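Local coordinates for protein glypican-1 (PDB 4YWT) that carries heparan sulfate chains at the cell surface and, through them, binds alpha-4(V) collagen and participates in Schwann cell myelination, at residues 123-126 with 127-131. The protein carries 3 engineered substitutions. Numbering follows the deposited sequence.
Sequences ATFP and GAFGE
Phe129 turns the edge of its ring onto the face of Phe125, one helical turn earlier, in a T-shaped stack with centroids 5.0 Å apart and planes at 78°. From the backbone outward, Phe129 CB first passes Phe125 O at 3.7 Å. CG stands anti to its own carbonyl carbon (chi1 -52°), which swings the ring back toward the preceding turn. CD2 then approaches Phe125 CD2 at 3.8 Å, and CE2 sits over the centre of the Phe125 ring, 3.8 Å above its plane. The methyl of Ala128 lies over one face of the Phe129 ring. Flat, apolar phenylalanines suit this place because both also pack on Ile324 of helix 316-328.

In the backbone, Phe129 N donates to Phe125 O at 2.9 Å, an ordinary helical bond. Proline has no N-H to give, and the helix kinks at Pro126, where a bond to the turn before is missing. Close by, a water bridges Ala123 O and Gly127 N, its link to the latter weak. Pro126 O receives a weak bond from Gly130 N, bent to 124° at the hydrogen. Gly130 leaves helical geometry with positive phi, which a residue without a side chain adopts easily, and is also N-cap of helix 131-134. The arrangement is a glycine-terminated helix C-terminus, closing the long helix 70-129 at one end of glypican-1's elongated, mainly helical core protein.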
ATOM      1  N   ALA A 123     -29.677   9.815  18.758  1.00 45.05           N
ATOM      2  CA  ALA A 123     -29.918  11.119  19.365  1.00 50.70           C
ATOM      3  C   ALA A 123     -31.127  11.842  18.768  1.00 33.14           C
ATOM      4  O   ALA A 123     -31.857  12.528  19.485  1.00 34.11           O
ATOM      5  CB  ALA A 123     -28.679  11.987  19.240  1.00 32.97           C
ATOM      6  N   THR A 124     -31.341  11.690  17.463  1.00 41.82           N
ATOM      7  CA  THR A 124     -32.367  12.479  16.782  1.00 32.92           C
ATOM      8  C   THR A 124     -33.698  11.748  16.583  1.00 43.20           C
ATOM      9  O   THR A 124     -34.757  12.376  16.586  1.00 33.62           O
ATOM     10  CB  THR A 124     -31.873  12.953  15.405  1.00 32.53           C
ATOM     11  OG1 THR A 124     -31.578  11.817  14.583  1.00 31.48           O
ATOM     12  CG2 THR A 124     -30.623  13.806  15.554  1.00 41.14           C
ATOM     13  N   PHE A 125     -33.643  10.431  16.407  1.00 42.41           N
ATOM     14  CA  PHE A 125     -34.843   9.640  16.119  1.00 36.43           C
ATOM     15  C   PHE A 125     -35.960   9.683  17.179  1.00 40.30           C
ATOM     16  O   PHE A 125     -37.132   9.745  16.810  1.00 39.63           O
ATOM     17  CB  PHE A 125     -34.457   8.180  15.862  1.00 32.67           C
ATOM     18  CG  PHE A 125     -34.192   7.870  14.415  1.00 40.28           C
ATOM     19  CD1 PHE A 125     -33.479   8.754  13.622  1.00 41.60           C
ATOM     20  CD2 PHE A 125     -34.657   6.694  13.848  1.00 39.11           C
ATOM     21  CE1 PHE A 125     -33.236   8.473  12.290  1.00 42.62           C
ATOM     22  CE2 PHE A 125     -34.417   6.408  12.516  1.00 41.92           C
ATOM     23  CZ  PHE A 125     -33.704   7.298  11.736  1.00 40.24           C
ATOM     24  N   PRO A 126     -35.620   9.632  18.486  1.00 43.17           N
ATOM     25  CA  PRO A 126     -36.719   9.681  19.461  1.00 45.39           C
ATOM     26  C   PRO A 126     -37.580  10.938  19.353  1.00 46.82           C
ATOM     27  O   PRO A 126     -38.784  10.874  19.592  1.00 51.99           O
ATOM     28  CB  PRO A 126     -35.997   9.637  20.815  1.00 41.90           C
ATOM     29  CG  PRO A 126     -34.570   9.974  20.518  1.00 43.43           C
ATOM     30  CD  PRO A 126     -34.322   9.430  19.153  1.00 41.68           C
ATOM     31  N   GLY A 127     -36.974  12.061  18.987  1.00 52.97           N
ATOM     32  CA  GLY A 127     -37.717  13.295  18.815  1.00 54.95           C
ATOM     33  C   GLY A 127     -38.584  13.280  17.569  1.00 57.02           C
ATOM     34  O   GLY A 127     -39.725  13.742  17.589  1.00 61.82           O
ATOM     35  N   ALA A 128     -38.042  12.734  16.486  1.00 54.29           N
ATOM     36  CA  ALA A 128     -38.705  12.774  15.187  1.00 56.19           C
ATOM     37  C   ALA A 128     -39.813  11.735  15.046  1.00 53.51           C
ATOM     38  O   ALA A 128     -40.774  11.947  14.308  1.00 56.19           O
ATOM     39  CB  ALA A 128     -37.679  12.591  14.076  1.00 49.06           C
ATOM     40  N   PHE A 129     -39.681  10.613  15.748  1.00 49.59           N
ATOM     41  CA  PHE A 129     -40.586   9.486  15.540  1.00 51.45           C
ATOM     42  C   PHE A 129     -41.163   8.917  16.836  1.00 53.41           C
ATOM     43  O   PHE A 129     -42.188   8.235  16.815  1.00 55.08           O
ATOM     44  CB  PHE A 129     -39.865   8.380  14.767  1.00 44.19           C
ATOM     45  CG  PHE A 129     -39.206   8.855  13.504  1.00 43.03           C
ATOM     46  CD1 PHE A 129     -39.959   9.408  12.481  1.00 40.75           C
ATOM     47  CD2 PHE A 129     -37.835   8.748  13.339  1.00 37.96           C
ATOM     48  CE1 PHE A 129     -39.356   9.848  11.317  1.00 42.81           C
ATOM     49  CE2 PHE A 129     -37.227   9.184  12.177  1.00 34.97           C
ATOM     50  CZ  PHE A 129     -37.988   9.735  11.165  1.00 37.43           C
ATOM     51  N   GLY A 130     -40.503   9.187  17.959  1.00 55.06           N
ATOM     52  CA  GLY A 130     -40.996   8.748  19.254  1.00 53.48           C
ATOM     53  C   GLY A 130     -41.009   7.245  19.470  1.00 54.20           C
ATOM     54  O   GLY A 130     -39.990   6.565  19.305  1.00 50.33           O
ATOM     55  N   GLU A 131     -42.176   6.730  19.850  1.00 48.57           N
ATOM     56  CA  GLU A 131     -42.343   5.312  20.159  1.00 49.52           C
ATOM     57  C   GLU A 131     -42.076   4.431  18.944  1.00 43.20           C
ATOM     58  O   GLU A 131     -41.738   3.254  19.086  1.00 44.43           O
ATOM     59  CB  GLU A 131     -43.748   5.046  20.703  1.00 47.33           C
TER
HETATM   60  O   HOH W   1     -34.422  13.519  19.751  1.00 33.70           O